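Local atomic coordinates of uncharacterized protein (Legionella longbeachae NSW150, PDB entry 4JZA), a protein that probably removes phosphate from phosphoinositide lipids, acting as a phosphatidylinositol-3-phosphatase, and may thereby alter host lipid metabolism during Legionella infection. Residues 372-380 against 394-405; 412-420 against 547-557. All blocks are in the same frame, centred on the assembly; numbering follows the deposited sequence.

Contact 1 (372-380 against 394-405); sequences RYRSSHIAT and HSDSNLAKVMEY
Ile378 meets the helix of 394-405 with both its backbone and its side chain, and it has the largest area buried in this contact. Its carbonyl oxygen accepts a hydrogen bond from Asn398 ND2 at 3.1 Å, with an N-H...O angle of 169°. The oxygen lies almost exactly in the amide plane of Asn398, although the donor itself is tilted well off the Ile378 carbonyl plane, so the bond is straight from the donor's side and oblique from the acceptor's. The same oxygen takes a CA-H...O contact from Ser395 CA at 3.5 Å, which gives it two approaches from one helix. On the side chain, CG2 lies anti to the carbonyl carbon and rests 4.0 Å from Leu399 N, while CD1 comes within 4.2 Å of Leu399 CB.

On one side of this centre, Thr380 CG2 leans obliquely on the His394 imidazole, 3.6 Å from ND1; its OG1 turns instead to the carbonyl of Arg343. On the other, Val402 CG2 packs 3.7 Å from Ser375 OG, a hydroxyl whose strongest partner is Tyr547 OH. Beyond the helix end, the Tyr373 and Tyr405 rings lie nearly parallel, with planes at 13°, but a centroid separation of 5.4 Å and a lateral slide leave little overlap, which is less than an offset stack. There Tyr373 OH sits against CB of Tyr405.

Strand 365-374 and helix 388-402 form the first half of a beta-alpha-beta crossover that continues into strand 412-416. The helix lies on the sheet face that carries Tyr547, against which both Ile378 and Val402 pack, while helix 441-454 adjoins Ile378 and Ala379 through Ala448 and Leu447.

Contact 2 (412-420 against 547-557); sequences AILQTLISP and YGSCVSGKDRK
Leu417 has the most surface buried here, and Arg556 lies across it. Leu417 CB stands 3.7 Å above one face of the Arg556 guanidinium, displaced toward the rim, while CD1 reaches down to the carbonyl of the same arginine, 3.6 Å from Arg556 O. The arginine bends at its third torsion (chi3 74°), which folds the guanidinium back over the leucine. Its edge is used differently: a water lying in the guanidinium plane accepts from Arg556 NH1 at 2.8 Å and also bonds Ser419 OG, which has a further partner in Tyr468 N. A second water donates to Leu417 O and accepts from Val551 N, bridging the two backbones where direct pairing has stopped.

The run from Cys550 to Arg556, a cysteine and an arginine with five residues between them, has the spacing of the P-loop of cysteine-dependent phosphatases, and its placement between the end of strand 545-549 and the start of helix 556-574 is consistent with that motif. Leu417 and its neighbours thus wall one side of the probable phosphate-binding loop.

Upstream, the two strands run parallel, their short axes at 16°. Gln415 N bonds Tyr547 O at 3.0 Å, and Leu417 N bonds Ser549 O at 2.7 Å. Tyr547 and Leu414 point the same way from the sheet, side by side; Leu414 CG touches the edge of the ring, 4.1 Å from Tyr547 CD2. Val452 of helix 441-454 packs on Leu414, whereas Leu417 meets Ser532 of helix 524-542.

In the fold
Contact 1 and contact 2 have centres 11 Å apart. Strand 545-549, part of contact 2, lies between strands 365-374 and 412-416 in the mixed sheet, and contact 1 packs on it through Tyr547. The crossover through helix 388-402 therefore passes over that intervening strand, with Val402 CG1 against Tyr547 CZ. Residues 372-380 also flank the loop from Cys550 to Arg556 directly: Ser376 OG probably hydrogen-bonds Ser552 O at 2.8 Å, and Arg374 NH2 bonds Gly553 O. Both contacts thus border the probable active-site loop, 372-380 along one flank and 412-420 along the other, at the ends of the two parallel strands that flank 545-549.

Contact 1 (372-380 against 394-405)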
loop_
_atom_site.group_PDB
_atom_site.type_symbol
_atom_site.label_atom_id
_atom_site.label_comp_id
_atom_site.label_asym_id
_atom_site.label_seq_id
_atom_site.Cartn_x
_atom_site.Cartn_y
_atom_site.Cartn_z
ATOM N N ARG A 372 14.965 -0.343 21.012
ATOM C CA ARG A 372 13.925 -1.347 20.890
ATOM C C ARG A 372 13.502 -1.290 19.424
ATOM O O ARG A 372 13.165 -0.231 18.895
ATOM C CB ARG A 372 12.757 -1.067 21.837
ATOM C CG ARG A 372 13.133 -1.251 23.310
ATOM C CD ARG A 372 12.855 -0.012 24.144
ATOM N NE ARG A 372 11.436 0.214 24.263
ATOM C CZ ARG A 372 10.871 1.384 24.531
ATOM N NH1 ARG A 372 11.591 2.474 24.735
ATOM N NH2 ARG A 372 9.550 1.455 24.610
ATOM N N TYR A 373 13.534 -2.439 18.768
ATOM C CA TYR A 373 13.358 -2.514 17.328
ATOM C C TYR A 373 11.943 -2.867 16.894
ATOM O O TYR A 373 11.288 -3.698 17.492
ATOM C CB TYR A 373 14.385 -3.474 16.724
ATOM C CG TYR A 373 15.811 -3.075 17.021
ATOM C CD1 TYR A 373 16.394 -3.381 18.235
ATOM C CD2 TYR A 373 16.565 -2.381 16.097
ATOM C CE1 TYR A 373 17.688 -3.013 18.516
ATOM C CE2 TYR A 373 17.862 -2.012 16.375
ATOM C CZ TYR A 373 18.414 -2.330 17.589
ATOM O OH TYR A 373 19.702 -1.969 17.878
ATOM N N ARG A 374 11.475 -2.189 15.857
ATOM C CA ARG A 374 10.111 -2.322 15.380
ATOM C C ARG A 374 10.080 -2.530 13.878
ATOM O O ARG A 374 10.934 -2.042 13.164
ATOM C CB ARG A 374 9.334 -1.056 15.716
ATOM C CG ARG A 374 10.086 0.212 15.371
ATOM C CD ARG A 374 9.368 1.446 15.854
ATOM N NE ARG A 374 7.938 1.359 15.622
ATOM C CZ ARG A 374 7.100 2.367 15.789
ATOM N NH1 ARG A 374 7.549 3.538 16.182
ATOM N NH2 ARG A 374 5.816 2.203 15.566
ATOM N N SER A 375 9.092 -3.270 13.406
ATOM C CA SER A 375 8.887 -3.489 11.985
ATOM C C SER A 375 7.459 -3.944 11.733
ATOM O O SER A 375 6.725 -4.220 12.658
ATOM C CB SER A 375 9.885 -4.504 11.431
ATOM O OG SER A 375 9.389 -5.824 11.524
ATOM N N SER A 376 7.069 -3.999 10.471
ATOM C CA SER A 376 5.854 -4.680 10.074
ATOM C C SER A 376 6.066 -6.173 10.268
ATOM O O SER A 376 7.184 -6.655 10.234
ATOM C CB SER A 376 5.526 -4.388 8.619
ATOM O OG SER A 376 5.231 -3.026 8.438
ATOM N N HIS A 377 4.985 -6.899 10.491
ATOM C CA HIS A 377 5.063 -8.308 10.803
ATOM C C HIS A 377 6.040 -8.963 9.845
ATOM O O HIS A 377 6.074 -8.605 8.735
ATOM C CB HIS A 377 3.678 -8.970 10.679
ATOM C CG HIS A 377 3.568 -10.244 11.459
ATOM N ND1 HIS A 377 3.883 -11.467 10.924
ATOM C CD2 HIS A 377 3.252 -10.472 12.751
ATOM C CE1 HIS A 377 3.728 -12.398 11.841
ATOM N NE2 HIS A 377 3.331 -11.821 12.958
ATOM N N ILE A 378 6.844 -9.911 10.291
ATOM C CA ILE A 378 7.874 -10.539 9.416
ATOM C C ILE A 378 7.281 -11.302 8.224
ATOM O O ILE A 378 7.931 -11.470 7.203
ATOM C CB ILE A 378 8.791 -11.515 10.204
ATOM C CG1 ILE A 378 7.975 -12.515 11.037
ATOM C CG2 ILE A 378 9.723 -10.762 11.147
ATOM C CD1 ILE A 378 8.763 -13.751 11.387
ATOM N N ALA A 379 6.036 -11.742 8.356
ATOM C CA ALA A 379 5.374 -12.474 7.286
ATOM C C ALA A 379 4.544 -11.503 6.486
ATOM O O ALA A 379 4.100 -10.468 7.007
ATOM C CB ALA A 379 4.493 -13.555 7.857
ATOM N N THR A 380 4.314 -11.814 5.218
ATOM C CA THR A 380 3.623 -10.838 4.363
ATOM C C THR A 380 2.168 -11.206 4.078
ATOM O O THR A 380 1.887 -12.226 3.497
ATOM C CB THR A 380 4.410 -10.551 3.078
ATOM O OG1 THR A 380 3.583 -9.809 2.194
ATOM C CG2 THR A 380 4.871 -11.844 2.415
ATOM N N HIS A 394 10.347 -14.372 2.235
ATOM C CA HIS A 394 9.925 -13.192 3.006
ATOM C C HIS A 394 10.075 -13.349 4.534
ATOM O O HIS A 394 10.722 -12.519 5.198
ATOM C CB HIS A 394 8.481 -12.813 2.657
ATOM C CG HIS A 394 8.342 -12.149 1.334
ATOM N ND1 HIS A 394 8.083 -10.804 1.210
ATOM C CD2 HIS A 394 8.453 -12.627 0.074
ATOM C CE1 HIS A 394 8.015 -10.489 -0.073
ATOM N NE2 HIS A 394 8.245 -11.575 -0.785
ATOM N N SER A 395 9.472 -14.390 5.100
ATOM C CA SER A 395 9.548 -14.551 6.533
ATOM C C SER A 395 10.971 -14.824 6.995
ATOM O O SER A 395 11.456 -14.209 7.946
ATOM C CB SER A 395 8.555 -15.602 7.020
ATOM O OG SER A 395 8.873 -16.882 6.528
ATOM N N ASP A 396 11.692 -15.683 6.293
ATOM C CA ASP A 396 13.082 -15.986 6.704
ATOM C C ASP A 396 13.944 -14.740 6.631
ATOM O O ASP A 396 14.635 -14.371 7.586
ATOM C CB ASP A 396 13.771 -17.041 5.795
ATOM C CG ASP A 396 13.209 -18.477 5.926
ATOM O OD1 ASP A 396 12.698 -18.891 6.997
ATOM O OD2 ASP A 396 13.321 -19.198 4.907
ATOM N N SER A 397 13.945 -14.132 5.455
ATOM C CA SER A 397 14.807 -13.017 5.192
ATOM C C SER A 397 14.489 -11.902 6.139
ATOM O O SER A 397 15.404 -11.232 6.614
ATOM C CB SER A 397 14.719 -12.537 3.727
ATOM O OG SER A 397 15.511 -13.330 2.814
ATOM N N ASN A 398 13.208 -11.714 6.442
ATOM C CA ASN A 398 12.775 -10.634 7.368
ATOM C C ASN A 398 13.107 -10.954 8.830
ATOM O O ASN A 398 13.596 -10.108 9.589
ATOM C CB ASN A 398 11.267 -10.323 7.223
ATOM C CG ASN A 398 10.949 -9.521 5.979
ATOM O OD1 ASN A 398 11.819 -8.871 5.396
ATOM N ND2 ASN A 398 9.705 -9.582 5.550
ATOM N N LEU A 399 12.875 -12.192 9.222
ATOM C CA LEU A 399 13.296 -12.599 10.551
ATOM C C LEU A 399 14.811 -12.371 10.756
ATOM O O LEU A 399 15.197 -11.816 11.762
ATOM C CB LEU A 399 12.935 -14.052 10.795
ATOM C CG LEU A 399 13.374 -14.632 12.122
ATOM C CD1 LEU A 399 12.799 -13.788 13.281
ATOM C CD2 LEU A 399 12.902 -16.096 12.171
ATOM N N ALA A 400 15.652 -12.789 9.803
ATOM C CA ALA A 400 17.107 -12.572 9.898
ATOM C C ALA A 400 17.430 -11.099 9.992
ATOM O O ALA A 400 18.327 -10.706 10.715
ATOM C CB ALA A 400 17.844 -13.180 8.704
ATOM N N LYS A 401 16.722 -10.255 9.258
ATOM C CA LYS A 401 17.150 -8.875 9.216
ATOM C C LYS A 401 16.818 -8.185 10.551
ATOM O O LYS A 401 17.526 -7.314 11.045
ATOM C CB LYS A 401 16.475 -8.199 8.071
ATOM C CG LYS A 401 16.931 -6.789 7.907
ATOM C CD LYS A 401 18.424 -6.698 7.732
ATOM C CE LYS A 401 18.766 -5.288 7.298
ATOM N NZ LYS A 401 20.243 -5.100 7.124
ATOM N N VAL A 402 15.753 -8.660 11.144
ATOM C CA VAL A 402 15.150 -8.062 12.316
ATOM C C VAL A 402 15.893 -8.541 13.605
ATOM O O VAL A 402 15.865 -7.894 14.675
ATOM C CB VAL A 402 13.595 -8.341 12.204
ATOM C CG1 VAL A 402 12.963 -8.925 13.433
ATOM C CG2 VAL A 402 12.859 -7.111 11.683
HETATM N N MSE A 403 16.608 -9.652 13.479
HETATM C CA MSE A 403 17.479 -10.132 14.536
HETATM C C MSE A 403 18.894 -9.629 14.348
HETATM O O MSE A 403 19.788 -9.979 15.126
HETATM C CB MSE A 403 17.447 -11.648 14.501
HETATM C CG MSE A 403 16.054 -12.181 14.787
HETATM SE SE MSE A 403 15.632 -11.926 16.689
HETATM C CE MSE A 403 13.776 -11.324 16.608
ATOM N N GLU A 404 19.141 -8.774 13.363
ATOM C CA GLU A 404 20.524 -8.434 13.052
ATOM C C GLU A 404 21.275 -7.842 14.259
ATOM O O GLU A 404 22.441 -8.057 14.356
ATOM C CB GLU A 404 20.660 -7.554 11.780
ATOM C CG GLU A 404 20.310 -6.063 11.937
ATOM C CD GLU A 404 20.231 -5.292 10.603
ATOM O OE1 GLU A 404 21.058 -5.571 9.703
ATOM O OE2 GLU A 404 19.370 -4.377 10.449
ATOM N N TYR A 405 20.623 -7.122 15.180
ATOM C CA TYR A 405 21.344 -6.444 16.285
ATOM C C TYR A 405 21.331 -7.238 17.561
ATOM O O TYR A 405 21.929 -6.847 18.570
ATOM C CB TYR A 405 20.825 -5.050 16.529
ATOM C CG TYR A 405 21.303 -4.073 15.507
ATOM C CD1 TYR A 405 22.588 -3.532 15.567
ATOM C CD2 TYR A 405 20.462 -3.667 14.448
ATOM C CE1 TYR A 405 23.038 -2.610 14.607
ATOM C CE2 TYR A 405 20.896 -2.743 13.482
ATOM C CZ TYR A 405 22.188 -2.220 13.576
ATOM O OH TYR A 405 22.612 -1.336 12.638
#

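Contact 2 (412-420 against 547-557)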
loop_
_atom_site.group_PDB
_atom_site.type_symbol
_atom_site.label_atom_id
_atom_site.label_comp_id
_atom_site.label_asym_id
_atom_site.label_seq_id
_atom_site.Cartn_x
_atom_site.Cartn_y
_atom_site.Cartn_z
ATOM N N ALA A 412 16.511 -13.082 23.097
ATOM C CA ALA A 412 15.891 -12.316 22.027
ATOM C C ALA A 412 14.436 -12.604 22.015
ATOM O O ALA A 412 14.035 -13.772 21.984
ATOM C CB ALA A 412 16.477 -12.713 20.704
ATOM N N ILE A 413 13.633 -11.549 21.980
ATOM C CA ILE A 413 12.187 -11.733 21.931
ATOM C C ILE A 413 11.626 -11.317 20.594
ATOM O O ILE A 413 12.107 -10.359 19.974
ATOM C CB ILE A 413 11.497 -10.983 23.062
ATOM C CG1 ILE A 413 10.034 -11.414 23.142
ATOM C CG2 ILE A 413 11.638 -9.472 22.911
ATOM C CD1 ILE A 413 9.431 -11.114 24.488
ATOM N N LEU A 414 10.646 -12.087 20.124
ATOM C CA LEU A 414 9.784 -11.705 18.983
ATOM C C LEU A 414 8.370 -11.512 19.497
ATOM O O LEU A 414 7.580 -12.453 19.601
ATOM C CB LEU A 414 9.789 -12.787 17.911
ATOM C CG LEU A 414 9.372 -12.459 16.480
ATOM C CD1 LEU A 414 9.491 -13.673 15.563
ATOM C CD2 LEU A 414 7.969 -11.908 16.467
ATOM N N GLN A 415 8.059 -10.281 19.869
ATOM C CA GLN A 415 6.781 -9.983 20.479
ATOM C C GLN A 415 5.803 -9.465 19.442
ATOM O O GLN A 415 5.994 -8.400 18.886
ATOM C CB GLN A 415 6.963 -8.949 21.580
ATOM C CG GLN A 415 5.794 -8.847 22.532
ATOM C CD GLN A 415 5.878 -7.623 23.401
ATOM O OE1 GLN A 415 5.979 -6.509 22.907
ATOM N NE2 GLN A 415 5.836 -7.823 24.703
ATOM N N THR A 416 4.758 -10.234 19.178
ATOM C CA THR A 416 3.791 -9.846 18.174
ATOM C C THR A 416 2.469 -9.464 18.803
ATOM O O THR A 416 1.979 -10.127 19.704
ATOM C CB THR A 416 3.547 -10.964 17.152
ATOM O OG1 THR A 416 2.938 -12.079 17.800
ATOM C CG2 THR A 416 4.842 -11.397 16.525
ATOM N N LEU A 417 1.895 -8.382 18.305
ATOM C CA LEU A 417 0.612 -7.917 18.782
ATOM C C LEU A 417 -0.439 -8.104 17.706
ATOM O O LEU A 417 -0.874 -7.150 17.094
ATOM C CB LEU A 417 0.712 -6.450 19.180
ATOM C CG LEU A 417 1.785 -6.176 20.230
ATOM C CD1 LEU A 417 1.969 -4.693 20.479
ATOM C CD2 LEU A 417 1.475 -6.908 21.522
ATOM N N ILE A 418 -0.835 -9.347 17.475
ATOM C CA ILE A 418 -1.835 -9.646 16.465
ATOM C C ILE A 418 -2.886 -10.607 16.997
ATOM O O ILE A 418 -2.688 -11.246 18.013
ATOM C CB ILE A 418 -1.202 -10.198 15.177
ATOM C CG1 ILE A 418 -0.786 -11.651 15.350
ATOM C CG2 ILE A 418 -0.016 -9.353 14.765
ATOM C CD1 ILE A 418 -0.083 -12.209 14.143
ATOM N N SER A 419 -4.011 -10.690 16.302
ATOM C CA SER A 419 -5.144 -11.465 16.777
ATOM C C SER A 419 -5.683 -12.449 15.757
ATOM O O SER A 419 -6.608 -12.142 15.019
ATOM C CB SER A 419 -6.259 -10.528 17.217
ATOM O OG SER A 419 -5.747 -9.513 18.043
ATOM N N PRO A 420 -5.102 -13.638 15.737
ATOM C CA PRO A 420 -5.555 -14.736 14.876
ATOM C C PRO A 420 -7.003 -15.040 15.137
ATOM O O PRO A 420 -7.393 -15.070 16.292
ATOM C CB PRO A 420 -4.716 -15.923 15.336
ATOM C CG PRO A 420 -3.541 -15.307 15.989
ATOM C CD PRO A 420 -4.008 -14.044 16.614
ATOM N N TYR A 547 12.560 -6.889 20.196
ATOM C CA TYR A 547 11.901 -6.740 18.902
ATOM C C TYR A 547 10.425 -7.067 19.036
ATOM O O TYR A 547 10.028 -7.986 19.794
ATOM C CB TYR A 547 12.529 -7.625 17.785
ATOM C CG TYR A 547 11.685 -7.622 16.512
ATOM C CD1 TYR A 547 11.685 -6.514 15.632
ATOM C CD2 TYR A 547 10.822 -8.659 16.243
ATOM C CE1 TYR A 547 10.888 -6.484 14.481
ATOM C CE2 TYR A 547 10.020 -8.644 15.124
ATOM C CZ TYR A 547 10.045 -7.543 14.236
ATOM O OH TYR A 547 9.192 -7.534 13.141
ATOM N N GLY A 548 9.615 -6.341 18.268
ATOM C CA GLY A 548 8.198 -6.672 18.164
ATOM C C GLY A 548 7.525 -6.025 16.982
ATOM O O GLY A 548 8.108 -5.176 16.305
ATOM N N SER A 549 6.317 -6.499 16.691
ATOM C CA SER A 549 5.498 -5.925 15.658
ATOM C C SER A 549 4.038 -6.150 15.966
ATOM O O SER A 549 3.687 -7.037 16.736
ATOM C CB SER A 549 5.807 -6.576 14.340
ATOM O OG SER A 549 5.340 -7.897 14.364
ATOM N N CYS A 550 3.203 -5.309 15.371
ATOM C CA CYS A 550 1.813 -5.616 15.143
ATOM C C CYS A 550 1.746 -5.918 13.652
ATOM O O CYS A 550 2.770 -6.134 13.064
ATOM C CB CYS A 550 0.958 -4.432 15.519
ATOM S SG CYS A 550 1.434 -2.874 14.744
ATOM N N VAL A 551 0.581 -5.968 13.027
ATOM C CA VAL A 551 0.551 -6.350 11.613
ATOM C C VAL A 551 1.327 -5.330 10.758
ATOM O O VAL A 551 2.076 -5.698 9.868
ATOM C CB VAL A 551 -0.905 -6.482 11.065
ATOM C CG1 VAL A 551 -0.904 -6.679 9.562
ATOM C CG2 VAL A 551 -1.639 -7.646 11.725
ATOM N N SER A 552 1.094 -4.051 10.998
ATOM C CA SER A 552 1.721 -2.996 10.227
ATOM C C SER A 552 2.919 -2.362 10.930
ATOM O O SER A 552 3.695 -1.658 10.303
ATOM C CB SER A 552 0.730 -1.881 10.033
ATOM O OG SER A 552 0.451 -1.272 11.288
ATOM N N GLY A 553 3.003 -2.539 12.237
ATOM C CA GLY A 553 4.074 -1.957 13.011
ATOM C C GLY A 553 3.861 -0.499 13.358
ATOM O O GLY A 553 4.732 0.121 13.941
ATOM N N LYS A 554 2.719 0.065 12.991
ATOM C CA LYS A 554 2.458 1.451 13.335
ATOM C C LYS A 554 1.346 1.664 14.342
ATOM O O LYS A 554 1.121 2.780 14.776
ATOM C CB LYS A 554 2.183 2.280 12.085
ATOM C CG LYS A 554 1.474 1.534 10.981
ATOM C CD LYS A 554 1.044 2.488 9.888
ATOM C CE LYS A 554 -0.140 1.945 9.117
ATOM N NZ LYS A 554 -1.427 2.250 9.786
ATOM N N ASP A 555 0.642 0.607 14.711
ATOM C CA ASP A 555 -0.557 0.791 15.509
ATOM C C ASP A 555 -0.505 0.232 16.921
ATOM O O ASP A 555 -0.243 0.962 17.856
ATOM C CB ASP A 555 -1.773 0.300 14.737
ATOM C CG ASP A 555 -1.969 1.059 13.452
ATOM O OD1 ASP A 555 -1.955 2.298 13.492
ATOM O OD2 ASP A 555 -2.121 0.434 12.394
ATOM N N ARG A 556 -0.725 -1.059 17.075
ATOM C CA ARG A 556 -0.654 -1.657 18.389
ATOM C C ARG A 556 0.754 -1.508 18.928
ATOM O O ARG A 556 0.957 -1.274 20.108
ATOM C CB ARG A 556 -1.092 -3.110 18.348
ATOM C CG ARG A 556 -2.592 -3.264 18.456
ATOM C CD ARG A 556 -3.006 -4.707 18.633
ATOM N NE ARG A 556 -2.716 -5.183 19.973
ATOM C CZ ARG A 556 -2.916 -6.424 20.380
ATOM N NH1 ARG A 556 -3.413 -7.316 19.553
ATOM N NH2 ARG A 556 -2.619 -6.770 21.611
ATOM N N LYS A 557 1.723 -1.645 18.040
ATOM C CA LYS A 557 3.120 -1.508 18.384
ATOM C C LYS A 557 3.444 -0.110 18.885
ATOM O O LYS A 557 4.233 0.055 19.798
ATOM C CB LYS A 557 3.985 -1.842 17.177
ATOM C CG LYS A 557 5.469 -1.872 17.470
ATOM C CD LYS A 557 5.791 -2.904 18.525
ATOM C CE LYS A 557 7.242 -2.811 18.935
ATOM N NZ LYS A 557 7.511 -3.645 20.130
HETATM O O HOH W 1 -1.780 -5.808 14.757
HETATM O O HOH W 2 -4.829 -7.323 17.101
#